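Local coordinates for protein DNA endonuclease I-CeuI (Chlamydomonas eugametos, PDB 2EX5) that cuts DNA as a homodimeric LAGLIDADG homing endonuclease, recognising a degenerate 17-19 bp site and making the staggered break that starts intron homing, at residues Phe58-Lys70 against Leu79-Val91. The protein carries 1 engineered substitution. Residues are numbered along the deposited sequence; the frame is centred on the assembly and turned at random.
Sequences FLEGEASLNISTK and LVVDPEFNVTRHV. Engineered in segment 79-91: Arg-89 (natural residue Gln). With CA (calcium ion), chain E; CA (calcium ion), chain F; nucleotides of chain B.
Val-87 packs its CG1 against Phe-58 CE2 at 3.7 Å where the LAGLIDADG helix 49-62 leads directly, without a loop, into the first strand of the DNA-binding beta hairpin. Its other methyl, CG2, leans on Leu-59 CD2 and Ala-63 CB. Next along this face, Leu-65 CD2 meets the edge of the Phe-85 ring, 3.7 Å from Phe-85 CD2, and Leu-59 CD2 also lies at the ring edge, near Phe-85 CZ; helices 126-141 and 147-164 pack against this layer. Further out, Ile-67 CG2 presses tightly on Val-81 CG1.

Four antiparallel hydrogen-bonded pairs, Ser-64 with Asn-86 through Lys-70 with Val-80, hold the strands in register. Their side chains make up the opposite face, turned to the DNA: Glu-84 OE1 bonds a cytosine base, Ser-64 OG and Ser-68 OG bond phosphates, and Lys-70 NZ reaches a guanine N7. With CG between its backbone N and carbonyl carbon (chi1 52°), Lys-70 brings that atom to 3.3 Å from Val-80 CG1, tighter than usual van der Waals contact, and water 2 links its NZ to Asp-82 OD2. Both carboxylate oxygens of Asp-82 bind one calcium ion.

At the helix end, Glu-62 OE1 binds the other calcium at 2.4 Å, together with Glu-62 of the second subunit and OP2 of DG16 of chain B. Beside it, OP2 of DG15 of chain B lies in the guanidinium plane of the engineered Arg-89, at its edge, hydrogen-bonded to NH1 at 2.9 Å, and His-90 N grips that same oxygen at 2.7 Å.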
loop_
_atom_site.group_PDB
_atom_site.type_symbol
_atom_site.label_atom_id
_atom_site.label_comp_id
_atom_site.label_asym_id
_atom_site.label_seq_id
_atom_site.Cartn_x
_atom_site.Cartn_y
_atom_site.Cartn_z
ATOM N N PHE C 58 -3.997 -4.500 -4.400
ATOM C CA PHE C 58 -4.159 -3.240 -3.665
ATOM C C PHE C 58 -4.385 -3.497 -2.142
ATOM O O PHE C 58 -3.918 -2.752 -1.320
ATOM C CB PHE C 58 -5.379 -2.574 -4.247
ATOM C CG PHE C 58 -5.673 -1.278 -3.654
ATOM C CD1 PHE C 58 -4.910 -0.189 -3.976
ATOM C CD2 PHE C 58 -6.733 -1.121 -2.781
ATOM C CE1 PHE C 58 -5.214 1.008 -3.465
ATOM C CE2 PHE C 58 -6.986 0.089 -2.220
ATOM C CZ PHE C 58 -6.217 1.125 -2.565
ATOM N N LEU C 59 -5.202 -4.511 -1.834
ATOM C CA LEU C 59 -5.593 -4.843 -0.514
ATOM C C LEU C 59 -4.440 -5.468 0.282
ATOM O O LEU C 59 -4.370 -5.271 1.530
ATOM C CB LEU C 59 -6.740 -5.864 -0.565
ATOM C CG LEU C 59 -8.156 -5.525 -1.066
ATOM C CD1 LEU C 59 -9.060 -6.744 -0.649
ATOM C CD2 LEU C 59 -8.605 -4.204 -0.468
ATOM N N GLU C 60 -3.600 -6.251 -0.404
ATOM C CA GLU C 60 -2.341 -6.724 0.171
ATOM C C GLU C 60 -1.521 -5.532 0.669
ATOM O O GLU C 60 -0.910 -5.615 1.682
ATOM C CB GLU C 60 -1.553 -7.593 -0.809
ATOM C CG GLU C 60 -0.172 -8.007 -0.437
ATOM C CD GLU C 60 -0.147 -9.231 0.433
ATOM O OE1 GLU C 60 1.015 -9.617 0.806
ATOM O OE2 GLU C 60 -1.273 -9.758 0.769
ATOM N N GLY C 61 -1.603 -4.427 -0.081
ATOM C CA GLY C 61 -1.000 -3.163 0.216
ATOM C C GLY C 61 -1.646 -2.311 1.287
ATOM O O GLY C 61 -0.910 -1.787 2.091
ATOM N N GLU C 62 -2.976 -2.125 1.284
ATOM C CA GLU C 62 -3.601 -0.983 1.939
ATOM C C GLU C 62 -4.723 -1.389 2.937
ATOM O O GLU C 62 -5.329 -0.537 3.591
ATOM C CB GLU C 62 -4.224 -0.067 0.868
ATOM C CG GLU C 62 -3.328 0.422 -0.279
ATOM C CD GLU C 62 -2.525 1.610 0.093
ATOM O OE1 GLU C 62 -1.961 1.560 1.179
ATOM O OE2 GLU C 62 -2.468 2.624 -0.648
ATOM N N ALA C 63 -5.075 -2.674 2.936
ATOM C CA ALA C 63 -6.226 -3.207 3.696
ATOM C C ALA C 63 -5.687 -3.849 4.976
ATOM O O ALA C 63 -4.498 -4.131 5.103
ATOM C CB ALA C 63 -6.926 -4.267 2.852
ATOM N N SER C 64 -6.575 -4.099 5.926
ATOM C CA SER C 64 -6.175 -4.548 7.193
ATOM C C SER C 64 -7.308 -5.362 7.638
ATOM O O SER C 64 -8.430 -4.928 7.554
ATOM C CB SER C 64 -5.981 -3.383 8.141
ATOM O OG SER C 64 -5.711 -3.955 9.411
ATOM N N LEU C 65 -7.017 -6.576 8.090
ATOM C CA LEU C 65 -7.959 -7.382 8.790
ATOM C C LEU C 65 -7.524 -7.387 10.244
ATOM O O LEU C 65 -6.401 -7.898 10.581
ATOM C CB LEU C 65 -7.889 -8.845 8.233
ATOM C CG LEU C 65 -8.518 -9.086 6.838
ATOM C CD1 LEU C 65 -7.994 -10.417 6.291
ATOM C CD2 LEU C 65 -10.013 -9.122 6.907
ATOM N N ASN C 66 -8.378 -6.897 11.156
ATOM C CA ASN C 66 -7.831 -6.731 12.503
ATOM C C ASN C 66 -8.813 -7.114 13.579
ATOM O O ASN C 66 -10.014 -7.255 13.310
ATOM C CB ASN C 66 -7.234 -5.336 12.655
ATOM C CG ASN C 66 -8.289 -4.222 12.409
ATOM O OD1 ASN C 66 -8.185 -3.453 11.411
ATOM N ND2 ASN C 66 -9.244 -4.123 13.321
ATOM N N ILE C 67 -8.323 -7.374 14.776
ATOM C CA ILE C 67 -9.161 -7.821 15.845
ATOM C C ILE C 67 -8.825 -7.000 17.022
ATOM O O ILE C 67 -7.646 -6.961 17.510
ATOM C CB ILE C 67 -8.932 -9.411 16.162
ATOM C CG1 ILE C 67 -9.404 -10.293 14.974
ATOM C CG2 ILE C 67 -9.729 -9.851 17.497
ATOM C CD1 ILE C 67 -8.703 -11.612 14.897
ATOM N N SER C 68 -9.843 -6.362 17.553
ATOM C CA SER C 68 -9.681 -5.564 18.723
ATOM C C SER C 68 -10.306 -6.180 19.994
ATOM O O SER C 68 -11.334 -6.872 19.917
ATOM C CB SER C 68 -10.197 -4.184 18.372
ATOM O OG SER C 68 -10.346 -3.509 19.590
ATOM N N THR C 69 -9.672 -5.981 21.172
ATOM C CA THR C 69 -10.193 -6.539 22.387
ATOM C C THR C 69 -10.295 -5.448 23.392
ATOM O O THR C 69 -9.292 -4.855 23.764
ATOM C CB THR C 69 -9.365 -7.734 22.926
ATOM O OG1 THR C 69 -9.509 -8.814 22.033
ATOM C CG2 THR C 69 -9.907 -8.238 24.310
ATOM N N LYS C 70 -11.522 -5.207 23.867
ATOM C CA LYS C 70 -11.827 -3.948 24.557
ATOM C C LYS C 70 -12.866 -4.133 25.634
ATOM O O LYS C 70 -13.695 -5.026 25.580
ATOM C CB LYS C 70 -12.294 -2.904 23.546
ATOM C CG LYS C 70 -13.430 -3.523 22.732
ATOM C CD LYS C 70 -14.177 -2.545 21.848
ATOM C CE LYS C 70 -13.439 -2.139 20.610
ATOM N NZ LYS C 70 -14.568 -1.549 19.835
ATOM N N LEU C 79 -15.665 -7.723 28.399
ATOM C CA LEU C 79 -14.817 -7.396 27.287
ATOM C C LEU C 79 -15.375 -7.974 25.978
ATOM O O LEU C 79 -16.103 -8.942 25.976
ATOM C CB LEU C 79 -13.355 -7.796 27.560
ATOM C CG LEU C 79 -12.869 -9.203 27.313
ATOM C CD1 LEU C 79 -11.355 -9.358 27.901
ATOM C CD2 LEU C 79 -13.768 -10.133 28.004
ATOM N N VAL C 80 -15.057 -7.359 24.866
ATOM C CA VAL C 80 -15.578 -7.898 23.562
ATOM C C VAL C 80 -14.369 -8.024 22.638
ATOM O O VAL C 80 -13.474 -7.203 22.719
ATOM C CB VAL C 80 -16.636 -6.978 22.902
ATOM C CG1 VAL C 80 -16.093 -5.517 22.835
ATOM C CG2 VAL C 80 -16.991 -7.486 21.431
ATOM N N VAL C 81 -14.354 -9.063 21.831
ATOM C CA VAL C 81 -13.344 -9.281 20.818
ATOM C C VAL C 81 -13.968 -8.940 19.445
ATOM O O VAL C 81 -14.997 -9.451 19.037
ATOM C CB VAL C 81 -12.859 -10.754 20.879
ATOM C CG1 VAL C 81 -11.647 -11.008 20.006
ATOM C CG2 VAL C 81 -12.576 -11.171 22.364
ATOM N N ASP C 82 -13.340 -8.064 18.706
ATOM C CA ASP C 82 -14.085 -7.498 17.616
ATOM C C ASP C 82 -13.304 -7.432 16.348
ATOM O O ASP C 82 -12.430 -6.607 16.282
ATOM C CB ASP C 82 -14.567 -6.096 17.986
ATOM C CG ASP C 82 -15.926 -5.756 17.277
ATOM O OD1 ASP C 82 -16.709 -6.699 16.929
ATOM O OD2 ASP C 82 -16.226 -4.575 17.110
ATOM N N PRO C 83 -13.730 -8.206 15.294
ATOM C CA PRO C 83 -13.122 -8.223 13.955
ATOM C C PRO C 83 -13.581 -7.022 13.083
ATOM O O PRO C 83 -14.782 -6.588 13.116
ATOM C CB PRO C 83 -13.636 -9.548 13.353
ATOM C CG PRO C 83 -14.911 -9.818 13.979
ATOM C CD PRO C 83 -14.926 -9.073 15.329
ATOM N N GLU C 84 -12.675 -6.535 12.279
ATOM C CA GLU C 84 -12.970 -5.433 11.371
ATOM C C GLU C 84 -12.080 -5.650 10.152
ATOM O O GLU C 84 -10.951 -6.025 10.294
ATOM C CB GLU C 84 -12.653 -4.103 12.026
ATOM C CG GLU C 84 -12.844 -2.851 11.050
ATOM C CD GLU C 84 -12.802 -1.561 11.784
ATOM O OE1 GLU C 84 -11.897 -0.775 11.499
ATOM O OE2 GLU C 84 -13.637 -1.320 12.728
ATOM N N PHE C 85 -12.606 -5.406 8.950
ATOM C CA PHE C 85 -11.794 -5.183 7.736
ATOM C C PHE C 85 -11.773 -3.707 7.374
ATOM O O PHE C 85 -12.811 -3.116 7.390
ATOM C CB PHE C 85 -12.470 -5.969 6.653
ATOM C CG PHE C 85 -11.984 -5.637 5.246
ATOM C CD1 PHE C 85 -12.730 -4.795 4.403
ATOM C CD2 PHE C 85 -10.832 -6.177 4.782
ATOM C CE1 PHE C 85 -12.255 -4.484 3.104
ATOM C CE2 PHE C 85 -10.348 -5.852 3.503
ATOM C CZ PHE C 85 -11.104 -5.019 2.660
ATOM N N ASN C 86 -10.663 -3.088 6.961
ATOM C CA ASN C 86 -10.785 -1.698 6.492
ATOM C C ASN C 86 -9.763 -1.499 5.478
ATOM O O ASN C 86 -8.801 -2.283 5.453
ATOM C CB ASN C 86 -10.638 -0.555 7.563
ATOM C CG ASN C 86 -9.264 -0.490 8.259
ATOM O OD1 ASN C 86 -9.210 -0.549 9.452
ATOM N ND2 ASN C 86 -8.185 -0.363 7.532
ATOM N N VAL C 87 -9.928 -0.407 4.712
ATOM C CA VAL C 87 -8.982 0.020 3.653
ATOM C C VAL C 87 -8.984 1.513 3.604
ATOM O O VAL C 87 -10.020 2.095 3.378
ATOM C CB VAL C 87 -9.415 -0.450 2.225
ATOM C CG1 VAL C 87 -8.081 -0.606 1.202
ATOM C CG2 VAL C 87 -10.059 -1.704 2.344
ATOM N N THR C 88 -7.792 2.094 3.582
ATOM C CA THR C 88 -7.514 3.474 3.784
ATOM C C THR C 88 -6.832 3.971 2.546
ATOM O O THR C 88 -6.069 3.279 1.889
ATOM C CB THR C 88 -6.598 3.619 5.008
ATOM O OG1 THR C 88 -7.239 2.882 6.049
ATOM C CG2 THR C 88 -6.352 5.075 5.403
ATOM N N ARG C 89 -7.238 5.166 2.141
ATOM C CA ARG C 89 -6.619 5.779 0.963
ATOM C C ARG C 89 -6.948 7.253 0.990
ATOM O O ARG C 89 -8.044 7.621 1.281
ATOM C CB ARG C 89 -7.217 5.132 -0.281
ATOM C CG ARG C 89 -6.547 5.329 -1.620
ATOM C CD ARG C 89 -5.030 4.950 -1.824
ATOM N NE ARG C 89 -4.650 5.457 -3.135
ATOM C CZ ARG C 89 -4.064 6.646 -3.403
ATOM N NH1 ARG C 89 -3.621 7.424 -2.443
ATOM N NH2 ARG C 89 -3.827 7.018 -4.681
ATOM N N HIS C 90 -5.987 8.086 0.670
ATOM C CA HIS C 90 -6.253 9.475 0.380
ATOM C C HIS C 90 -7.366 9.600 -0.659
ATOM O O HIS C 90 -7.440 8.811 -1.639
ATOM C CB HIS C 90 -4.971 10.088 -0.138
ATOM C CG HIS C 90 -5.082 11.538 -0.472
ATOM N ND1 HIS C 90 -4.521 12.531 0.307
ATOM C CD2 HIS C 90 -5.737 12.173 -1.469
ATOM C CE1 HIS C 90 -4.751 13.708 -0.241
ATOM N NE2 HIS C 90 -5.500 13.515 -1.310
ATOM N N VAL C 91 -8.242 10.571 -0.439
ATOM C CA VAL C 91 -9.275 10.915 -1.427
ATOM C C VAL C 91 -8.874 10.863 -2.953
ATOM O O VAL C 91 -9.624 10.346 -3.754
ATOM C CB VAL C 91 -9.940 12.243 -1.118
ATOM C CG1 VAL C 91 -9.005 13.453 -1.439
ATOM C CG2 VAL C 91 -11.233 12.301 -1.973
HETATM CA CA CA E . 0.346 1.106 1.577
HETATM CA CA CA F . -18.357 -5.190 15.584
ATOM P P DG B 15 -2.387 6.724 1.246
ATOM O OP1 DG B 15 -1.427 5.725 0.616
ATOM O OP2 DG B 15 -3.368 7.446 0.397
ATOM O "O5'" DG B 15 -3.210 5.694 2.187
ATOM C "C5'" DG B 15 -3.021 5.223 3.484
ATOM C "C4'" DG B 15 -1.750 4.478 3.791
ATOM O "O4'" DG B 15 -1.442 5.332 4.890
ATOM C "C3'" DG B 15 -1.950 3.037 4.317
ATOM O "O3'" DG B 15 -0.679 2.482 4.218
ATOM C "C2'" DG B 15 -2.491 3.298 5.671
ATOM C "C1'" DG B 15 -1.654 4.539 6.008
ATOM N N9 DG B 15 -2.102 5.439 7.047
ATOM C C8 DG B 15 -3.052 6.438 6.939
ATOM N N7 DG B 15 -3.253 7.079 8.033
ATOM C C5 DG B 15 -2.324 6.480 8.926
ATOM C C6 DG B 15 -2.075 6.795 10.239
ATOM O O6 DG B 15 -2.630 7.701 10.802
ATOM N N1 DG B 15 -1.107 6.057 10.904
ATOM C C2 DG B 15 -0.439 5.059 10.263
ATOM N N2 DG B 15 0.486 4.487 11.020
ATOM N N3 DG B 15 -0.616 4.712 8.963
ATOM C C4 DG B 15 -1.597 5.477 8.358
ATOM P P DG B 16 -0.259 0.997 4.753
ATOM O OP1 DG B 16 0.361 1.113 6.070
ATOM O OP2 DG B 16 0.575 0.411 3.675
ATOM O "O5'" DG B 16 -1.736 0.329 4.831
ATOM C "C5'" DG B 16 -2.225 -0.786 5.528
ATOM C "C4'" DG B 16 -1.861 -0.710 7.052
ATOM O "O4'" DG B 16 -2.011 0.535 7.813
ATOM C "C3'" DG B 16 -2.621 -1.659 7.874
ATOM O "O3'" DG B 16 -1.476 -2.413 8.538
ATOM C "C2'" DG B 16 -3.552 -0.763 8.708
ATOM C "C1'" DG B 16 -2.665 0.420 9.045
ATOM N N9 DG B 16 -3.426 1.692 9.363
ATOM C C8 DG B 16 -4.437 2.277 8.609
ATOM N N7 DG B 16 -4.989 3.314 9.141
ATOM C C5 DG B 16 -4.277 3.483 10.329
ATOM C C6 DG B 16 -4.362 4.489 11.317
ATOM O O6 DG B 16 -5.199 5.425 11.279
ATOM N N1 DG B 16 -3.482 4.313 12.433
ATOM C C2 DG B 16 -2.607 3.220 12.484
ATOM N N2 DG B 16 -1.715 3.020 13.474
ATOM N N3 DG B 16 -2.493 2.376 11.505
ATOM C C4 DG B 16 -3.346 2.524 10.477
HETATM O O HOH W 1 -6.134 0.206 6.395
HETATM O O HOH W 2 -14.125 -2.700 17.339
HETATM O O HOH W 3 -17.080 -6.539 13.844
HETATM O O HOH W 4 -20.396 -4.891 14.044
HETATM O O HOH W 5 -19.375 -7.678 15.892
HETATM O O HOH W 6 -19.560 -5.006 17.663
HETATM O O HOH W 7 -17.752 -3.038 15.213
#